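Local coordinates for protein colicin B (PDB 1RH1) that kills sensitive Escherichia coli by forming channels in the cytoplasmic membrane, which depolarise it and dissipate the cell's energy, at residues V63-I68 with S89-W94; V143-E148 with P280-A285. All blocks are in the same frame, centred on the assembly; numbering follows the deposited sequence.

Contact 1: V63-I68 with S89-W94; sequences VLFPGI and SVHSPW
V63 pairs with S89 and L64 with V90 at the ends of two parallel strands, held by H91 N to L64 O at 3.1 Å with the donor well above the carbonyl plane; L64 N also points at S89 O, but the modelled 2.5 Å is doubtfully short. Beyond the strands the two segments are joined by a cluster of F65, H91 and W94. The F65 ring is sandwiched: V63 CG1 sits over one face, near the rim, and W94 CE3 lies over the opposite face, also toward the rim, 3.4 Å from F65 CZ, the ring planes oblique at 38°. F65 also turns its edge to the face of H91 in an offset edge-to-face pair. With H91 CG anti to the backbone N (chi1 -168°), that atom meets F65 CE2 at 3.6 Å. The imidazole's rotation is fixed by a 2.8 Å bond from H91 ND1 to S92 O, straight and in the ring plane. Its NE2 bonds T234 O, so carbonyls at both nitrogens may favour a protonated imidazole. P66 CG meets P93 CG at 3.8 Å, the two prolines crossing at about a right angle. I68 CD1 reaches W94 O. F65 to I68 form a type II turn leaving strand 62-64. Both strands belong to a large mixed sheet: V90 bonds S228 of strand 225-228 and lies on L281 of strand 281-286, while L64 lies on I283 there and on T144 of strand 139-146.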
ATOM      1  N   VAL A  63     -18.642 -12.182 -29.235  1.00  8.36           N
ATOM      2  CA  VAL A  63     -19.474 -12.715 -28.155  1.00  4.67           C
ATOM      3  C   VAL A  63     -18.668 -12.805 -26.875  1.00  3.44           C
ATOM      4  O   VAL A  63     -17.597 -13.405 -26.799  1.00  4.97           O
ATOM      5  CB  VAL A  63     -19.999 -14.127 -28.499  1.00  4.64           C
ATOM      6  CG1 VAL A  63     -20.830 -14.714 -27.388  1.00  4.36           C
ATOM      7  CG2 VAL A  63     -20.901 -14.019 -29.698  1.00  8.31           C
ATOM      8  N   LEU A  64     -19.267 -12.245 -25.849  1.00  2.00           N
ATOM      9  CA  LEU A  64     -18.686 -12.252 -24.534  1.00  3.58           C
ATOM     10  C   LEU A  64     -19.231 -13.327 -23.586  1.00  5.86           C
ATOM     11  O   LEU A  64     -20.198 -13.077 -22.845  1.00  4.11           O
ATOM     12  CB  LEU A  64     -18.902 -10.862 -24.004  1.00  5.53           C
ATOM     13  CG  LEU A  64     -17.712  -9.958 -23.774  1.00  3.39           C
ATOM     14  CD1 LEU A  64     -16.655 -10.110 -24.850  1.00  2.00           C
ATOM     15  CD2 LEU A  64     -18.265  -8.555 -23.664  1.00  2.00           C
ATOM     16  N   PHE A  65     -18.604 -14.533 -23.663  1.00  6.72           N
ATOM     17  CA  PHE A  65     -18.864 -15.668 -22.766  1.00  2.04           C
ATOM     18  C   PHE A  65     -17.992 -15.455 -21.532  1.00  6.83           C
ATOM     19  O   PHE A  65     -16.841 -15.015 -21.675  1.00 10.44           O
ATOM     20  CB  PHE A  65     -18.426 -17.001 -23.292  1.00  2.00           C
ATOM     21  CG  PHE A  65     -18.965 -17.360 -24.642  1.00  2.00           C
ATOM     22  CD1 PHE A  65     -18.119 -17.318 -25.743  1.00  4.14           C
ATOM     23  CD2 PHE A  65     -20.292 -17.743 -24.782  1.00  4.00           C
ATOM     24  CE1 PHE A  65     -18.607 -17.664 -27.002  1.00  5.74           C
ATOM     25  CE2 PHE A  65     -20.779 -18.087 -26.047  1.00  3.40           C
ATOM     26  CZ  PHE A  65     -19.939 -18.049 -27.158  1.00  4.55           C
ATOM     27  N   PRO A  66     -18.440 -15.724 -20.294  1.00  6.52           N
ATOM     28  CA  PRO A  66     -17.648 -15.432 -19.108  1.00  5.54           C
ATOM     29  C   PRO A  66     -16.440 -16.338 -18.984  1.00  7.62           C
ATOM     30  O   PRO A  66     -16.463 -17.544 -19.274  1.00  6.42           O
ATOM     31  CB  PRO A  66     -18.651 -15.534 -17.969  1.00  5.87           C
ATOM     32  CG  PRO A  66     -19.772 -16.405 -18.461  1.00  3.53           C
ATOM     33  CD  PRO A  66     -19.805 -16.129 -19.952  1.00  7.27           C
ATOM     34  N   GLY A  67     -15.362 -15.597 -18.704  1.00  7.92           N
ATOM     35  CA  GLY A  67     -14.036 -16.157 -18.535  1.00  5.93           C
ATOM     36  C   GLY A  67     -13.236 -16.232 -19.815  1.00  2.76           C
ATOM     37  O   GLY A  67     -12.020 -16.339 -19.739  1.00  5.32           O
ATOM     38  N   ILE A  68     -13.865 -16.187 -20.993  1.00  5.50           N
ATOM     39  CA  ILE A  68     -13.156 -16.261 -22.270  1.00  6.47           C
ATOM     40  C   ILE A  68     -12.803 -14.884 -22.877  1.00  6.20           C
ATOM     41  O   ILE A  68     -13.656 -14.141 -23.377  1.00  5.52           O
ATOM     42  CB  ILE A  68     -14.035 -17.134 -23.264  1.00  5.93           C
ATOM     43  CG1 ILE A  68     -14.192 -18.566 -22.759  1.00  3.93           C
ATOM     44  CG2 ILE A  68     -13.344 -17.261 -24.609  1.00  3.81           C
ATOM     45  CD1 ILE A  68     -15.124 -19.507 -23.566  1.00  2.00           C
ATOM     46  N   SER A  89     -21.735  -9.010 -28.055  1.00  5.10           N
ATOM     47  CA  SER A  89     -22.860  -9.773 -27.528  1.00  3.87           C
ATOM     48  C   SER A  89     -22.528 -10.383 -26.163  1.00  2.00           C
ATOM     49  O   SER A  89     -21.461 -10.955 -25.974  1.00  4.63           O
ATOM     50  CB  SER A  89     -23.235 -10.900 -28.493  1.00  4.09           C
ATOM     51  OG  SER A  89     -24.460 -11.556 -28.149  1.00  8.41           O
ATOM     52  N   VAL A  90     -23.410 -10.277 -25.163  1.00  4.46           N
ATOM     53  CA  VAL A  90     -23.224 -10.916 -23.857  1.00  4.41           C
ATOM     54  C   VAL A  90     -23.924 -12.287 -23.890  1.00  6.41           C
ATOM     55  O   VAL A  90     -25.105 -12.389 -24.254  1.00  4.70           O
ATOM     56  CB  VAL A  90     -23.818  -9.985 -22.774  1.00  2.00           C
ATOM     57  CG1 VAL A  90     -23.682 -10.560 -21.409  1.00  2.00           C
ATOM     58  CG2 VAL A  90     -22.990  -8.747 -22.662  1.00  2.00           C
ATOM     59  N   HIS A  91     -23.199 -13.381 -23.594  1.00  4.56           N
ATOM     60  CA  HIS A  91     -23.813 -14.707 -23.567  1.00  6.01           C
ATOM     61  C   HIS A  91     -23.602 -15.396 -22.221  1.00  6.75           C
ATOM     62  O   HIS A  91     -22.713 -15.051 -21.438  1.00  9.99           O
ATOM     63  CB  HIS A  91     -23.240 -15.578 -24.674  1.00  6.40           C
ATOM     64  CG  HIS A  91     -23.988 -16.887 -24.939  1.00  8.66           C
ATOM     65  ND1 HIS A  91     -24.011 -17.987 -24.185  1.00  8.44           N
ATOM     66  CD2 HIS A  91     -24.771 -17.128 -26.049  1.00  9.93           C
ATOM     67  CE1 HIS A  91     -24.773 -18.864 -24.798  1.00 12.09           C
ATOM     68  NE2 HIS A  91     -25.230 -18.348 -25.915  1.00 12.35           N
ATOM     69  N   SER A  92     -24.502 -16.343 -21.920  1.00  7.75           N
ATOM     70  CA  SER A  92     -24.532 -17.142 -20.704  1.00  6.97           C
ATOM     71  C   SER A  92     -23.342 -18.083 -20.670  1.00  7.78           C
ATOM     72  O   SER A  92     -22.687 -18.210 -21.709  1.00 13.46           O
ATOM     73  CB  SER A  92     -25.815 -17.928 -20.699  1.00 10.40           C
ATOM     74  OG  SER A  92     -26.320 -18.005 -19.373  1.00 21.43           O
ATOM     75  N   PRO A  93     -22.962 -18.765 -19.582  1.00  7.58           N
ATOM     76  CA  PRO A  93     -21.929 -19.785 -19.608  1.00  6.39           C
ATOM     77  C   PRO A  93     -22.018 -20.810 -20.726  1.00  8.70           C
ATOM     78  O   PRO A  93     -23.045 -21.450 -20.984  1.00 12.79           O
ATOM     79  CB  PRO A  93     -22.005 -20.387 -18.228  1.00  2.81           C
ATOM     80  CG  PRO A  93     -22.146 -19.139 -17.402  1.00  5.57           C
ATOM     81  CD  PRO A  93     -23.209 -18.369 -18.197  1.00  6.18           C
ATOM     82  N   TRP A  94     -20.905 -20.796 -21.464  1.00  8.77           N
ATOM     83  CA  TRP A  94     -20.620 -21.750 -22.527  1.00  8.61           C
ATOM     84  C   TRP A  94     -19.106 -21.808 -22.760  1.00  7.31           C
ATOM     85  O   TRP A  94     -18.388 -20.832 -22.527  1.00  9.07           O
ATOM     86  CB  TRP A  94     -21.341 -21.318 -23.801  1.00  8.04           C
ATOM     87  CG  TRP A  94     -21.107 -22.225 -24.994  1.00  6.49           C
ATOM     88  CD1 TRP A  94     -21.903 -23.305 -25.225  1.00  4.95           C
ATOM     89  CD2 TRP A  94     -20.116 -22.086 -25.933  1.00  7.32           C
ATOM     90  NE1 TRP A  94     -21.425 -23.869 -26.312  1.00  7.49           N
ATOM     91  CE2 TRP A  94     -20.365 -23.181 -26.765  1.00  5.32           C
ATOM     92  CE3 TRP A  94     -19.059 -21.214 -26.198  1.00  3.29           C
ATOM     93  CZ2 TRP A  94     -19.560 -23.417 -27.875  1.00  5.84           C
ATOM     94  CZ3 TRP A  94     -18.259 -21.453 -27.305  1.00  2.32           C
ATOM     95  CH2 TRP A  94     -18.504 -22.542 -28.137  1.00  4.31           C
TER

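Contact 2: V143-E148 with P280-A285; sequences VTQQLE and PLYISA
V143 and S284 face each other in an antiparallel beta pairing of strands 139-146 and 281-286, part of the large mixed sheet in the region of colicin B that precedes the long helix 291-340; the short segments run at 162° to each other. This first pair is hydrogen-bonded, with V143 N to S284 O at 2.9 Å and S284 N to V143 O at 2.8 Å. On the same face of the sheet V143 CG2 rests 3.9 Å from S284 CB, while S284 OG is taken by L171 O. T144 comes next, in a non-hydrogen-bonded pair with I283, and its side chain lies on the other face. There its CG2 packs on L281 CD1 at 3.9 Å, the two side chains crossing at about a right angle, and OG1 lies against I283 CG1. Q145 returns to the first face and pairs with Y282 through both backbone bonds, Q145 N to Y282 O and Y282 N to Q145 O. Q145 CB lies 3.8 Å from Y282 CD1, beside the tyrosine ring; the ring's OH is anchored by D267 OD1 and L171 N. At Q146 the strand ends: its side chain and that of L281 diverge, and its backbone N turns to Q149 OE1. L147 follows in a weakly bonded helical turn, and its CD2 packs 3.9 Å from P280 CG. The direct bond from L147 N to P280 O is long and weak, but a water supplements it, accepting from L147 N at 3.2 Å and donating to P280 O at 2.8 Å.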
ATOM      1  N   VAL A 143     -12.760  -9.329 -20.864  1.00  4.77           N
ATOM      2  CA  VAL A 143     -13.078 -10.555 -20.129  1.00  5.96           C
ATOM      3  C   VAL A 143     -14.316 -10.273 -19.322  1.00  6.11           C
ATOM      4  O   VAL A 143     -14.506  -9.196 -18.765  1.00  7.45           O
ATOM      5  CB  VAL A 143     -12.049 -11.008 -19.078  1.00  5.26           C
ATOM      6  CG1 VAL A 143     -11.987 -12.519 -19.141  1.00  4.34           C
ATOM      7  CG2 VAL A 143     -10.676 -10.387 -19.295  1.00 12.85           C
ATOM      8  N   THR A 144     -15.145 -11.288 -19.207  1.00  7.41           N
ATOM      9  CA  THR A 144     -16.417 -11.136 -18.547  1.00  7.79           C
ATOM     10  C   THR A 144     -16.593 -12.142 -17.438  1.00  5.72           C
ATOM     11  O   THR A 144     -16.001 -13.221 -17.455  1.00  8.64           O
ATOM     12  CB  THR A 144     -17.408 -11.217 -19.728  1.00 10.64           C
ATOM     13  OG1 THR A 144     -17.681  -9.835 -19.898  1.00 13.28           O
ATOM     14  CG2 THR A 144     -18.684 -12.017 -19.600  1.00  9.05           C
ATOM     15  N   GLN A 145     -17.353 -11.734 -16.424  1.00  4.89           N
ATOM     16  CA  GLN A 145     -17.732 -12.585 -15.303  1.00  2.91           C
ATOM     17  C   GLN A 145     -19.118 -12.255 -14.759  1.00  4.10           C
ATOM     18  O   GLN A 145     -19.462 -11.086 -14.576  1.00  3.92           O
ATOM     19  CB  GLN A 145     -16.806 -12.436 -14.129  1.00  4.26           C
ATOM     20  CG  GLN A 145     -15.398 -12.946 -14.201  1.00  6.15           C
ATOM     21  CD  GLN A 145     -15.279 -14.431 -13.982  1.00  7.04           C
ATOM     22  OE1 GLN A 145     -15.553 -15.215 -14.878  1.00  9.61           O
ATOM     23  NE2 GLN A 145     -14.846 -14.842 -12.797  1.00  9.60           N
ATOM     24  N   GLN A 146     -19.934 -13.267 -14.456  1.00  2.00           N
ATOM     25  CA  GLN A 146     -21.207 -13.066 -13.769  1.00  6.34           C
ATOM     26  C   GLN A 146     -21.012 -12.398 -12.394  1.00  3.65           C
ATOM     27  O   GLN A 146     -19.957 -12.608 -11.783  1.00  3.09           O
ATOM     28  CB  GLN A 146     -21.874 -14.411 -13.598  1.00  6.57           C
ATOM     29  CG  GLN A 146     -22.369 -15.016 -14.896  1.00 10.33           C
ATOM     30  CD  GLN A 146     -22.648 -16.504 -14.762  1.00 15.20           C
ATOM     31  OE1 GLN A 146     -23.736 -17.013 -15.045  1.00 14.72           O
ATOM     32  NE2 GLN A 146     -21.620 -17.242 -14.337  1.00 22.94           N
ATOM     33  N   LEU A 147     -21.985 -11.616 -11.869  1.00  6.11           N
ATOM     34  CA  LEU A 147     -21.802 -10.859 -10.631  1.00  4.66           C
ATOM     35  C   LEU A 147     -21.273 -11.666  -9.459  1.00  9.03           C
ATOM     36  O   LEU A 147     -20.266 -11.336  -8.821  1.00  9.63           O
ATOM     37  CB  LEU A 147     -23.095 -10.224 -10.154  1.00  2.00           C
ATOM     38  CG  LEU A 147     -22.923  -9.311  -8.935  1.00  2.00           C
ATOM     39  CD1 LEU A 147     -22.331  -8.000  -9.378  1.00  2.00           C
ATOM     40  CD2 LEU A 147     -24.239  -9.052  -8.261  1.00  2.83           C
ATOM     41  N   GLU A 148     -21.975 -12.775  -9.249  1.00 10.10           N
ATOM     42  CA  GLU A 148     -21.661 -13.683  -8.180  1.00  9.48           C
ATOM     43  C   GLU A 148     -20.294 -14.289  -8.290  1.00  6.28           C
ATOM     44  O   GLU A 148     -19.755 -14.553  -7.229  1.00 11.50           O
ATOM     45  CB  GLU A 148     -22.702 -14.799  -8.099  1.00 14.40           C
ATOM     46  CG  GLU A 148     -23.178 -15.495  -9.376  1.00 24.72           C
ATOM     47  CD  GLU A 148     -24.285 -14.806 -10.199  1.00 34.66           C
ATOM     48  OE1 GLU A 148     -24.612 -15.329 -11.275  1.00 37.03           O
ATOM     49  OE2 GLU A 148     -24.833 -13.772  -9.782  1.00 40.87           O
ATOM     50  N   PRO A 280     -26.410  -7.857 -13.551  1.00  4.55           N
ATOM     51  CA  PRO A 280     -25.105  -7.231 -13.577  1.00  2.00           C
ATOM     52  C   PRO A 280     -23.956  -8.086 -14.039  1.00  2.56           C
ATOM     53  O   PRO A 280     -23.765  -9.235 -13.634  1.00  2.00           O
ATOM     54  CB  PRO A 280     -24.915  -6.725 -12.179  1.00  2.00           C
ATOM     55  CG  PRO A 280     -25.971  -7.411 -11.385  1.00  2.00           C
ATOM     56  CD  PRO A 280     -27.110  -7.410 -12.359  1.00  2.58           C
ATOM     57  N   LEU A 281     -23.242  -7.457 -14.960  1.00  3.18           N
ATOM     58  CA  LEU A 281     -22.069  -8.059 -15.551  1.00  2.99           C
ATOM     59  C   LEU A 281     -20.790  -7.339 -15.138  1.00  3.04           C
ATOM     60  O   LEU A 281     -20.737  -6.109 -15.060  1.00  2.00           O
ATOM     61  CB  LEU A 281     -22.253  -8.018 -17.032  1.00  2.93           C
ATOM     62  CG  LEU A 281     -21.291  -8.828 -17.859  1.00  7.57           C
ATOM     63  CD1 LEU A 281     -21.528 -10.316 -17.610  1.00  4.32           C
ATOM     64  CD2 LEU A 281     -21.470  -8.449 -19.331  1.00  6.30           C
ATOM     65  N   TYR A 282     -19.783  -8.147 -14.792  1.00  2.08           N
ATOM     66  CA  TYR A 282     -18.466  -7.641 -14.472  1.00  2.29           C
ATOM     67  C   TYR A 282     -17.725  -7.768 -15.773  1.00  2.00           C
ATOM     68  O   TYR A 282     -17.742  -8.813 -16.410  1.00  2.16           O
ATOM     69  CB  TYR A 282     -17.754  -8.482 -13.426  1.00  2.00           C
ATOM     70  CG  TYR A 282     -16.262  -8.181 -13.187  1.00  2.00           C
ATOM     71  CD1 TYR A 282     -15.287  -8.946 -13.823  1.00  2.00           C
ATOM     72  CD2 TYR A 282     -15.859  -7.152 -12.335  1.00  4.29           C
ATOM     73  CE1 TYR A 282     -13.936  -8.692 -13.623  1.00  2.00           C
ATOM     74  CE2 TYR A 282     -14.503  -6.886 -12.124  1.00  2.00           C
ATOM     75  CZ  TYR A 282     -13.559  -7.661 -12.777  1.00  2.00           C
ATOM     76  OH  TYR A 282     -12.222  -7.391 -12.613  1.00  2.00           O
ATOM     77  N   ILE A 283     -17.043  -6.696 -16.142  1.00  2.00           N
ATOM     78  CA  ILE A 283     -16.294  -6.705 -17.366  1.00  2.00           C
ATOM     79  C   ILE A 283     -14.958  -6.017 -17.215  1.00  2.00           C
ATOM     80  O   ILE A 283     -14.811  -4.998 -16.550  1.00  2.00           O
ATOM     81  CB  ILE A 283     -17.271  -6.093 -18.404  1.00  4.36           C
ATOM     82  CG1 ILE A 283     -16.628  -6.100 -19.756  1.00  4.65           C
ATOM     83  CG2 ILE A 283     -17.686  -4.700 -18.016  1.00  2.00           C
ATOM     84  CD1 ILE A 283     -17.746  -5.958 -20.807  1.00  5.26           C
ATOM     85  N   SER A 284     -13.956  -6.681 -17.777  1.00  2.00           N
ATOM     86  CA  SER A 284     -12.578  -6.215 -17.724  1.00  3.27           C
ATOM     87  C   SER A 284     -12.017  -5.861 -19.092  1.00  5.49           C
ATOM     88  O   SER A 284     -12.062  -6.684 -20.006  1.00  6.75           O
ATOM     89  CB  SER A 284     -11.691  -7.273 -17.121  1.00  2.00           C
ATOM     90  OG  SER A 284     -10.423  -6.672 -16.896  1.00  6.49           O
ATOM     91  N   ALA A 285     -11.437  -4.664 -19.241  1.00  2.85           N
ATOM     92  CA  ALA A 285     -10.958  -4.195 -20.533  1.00  2.00           C
ATOM     93  C   ALA A 285      -9.510  -3.736 -20.514  1.00  4.74           C
ATOM     94  O   ALA A 285      -9.189  -2.610 -20.118  1.00  7.97           O
ATOM     95  CB  ALA A 285     -11.829  -3.040 -20.996  1.00  2.00           C
TER
HETATM   96  O   HOH W   1     -24.388 -11.901 -14.001  1.00  2.49           O

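Read from the N terminus, the chain closes a short loop first: contact 1 brings 89-94 back beside 63-68 after twenty residues that include strand 70-73. Contact 2 opens only later and spans far more chain, 143-148 meeting 280-285 across 131 residues, so the two are in series and neither encloses the other. They nevertheless touch, their centres about 10 Å apart. G67 N probably bonds T144 O at 2.8 Å, which ties the turn after strand 62-64 to strand 139-146, and P93 CD packs against Q146 OE1. Strand 70-73, inside the first loop, pairs with 139-146 as well, and after 281-286 the chain enters the long helix 291-340.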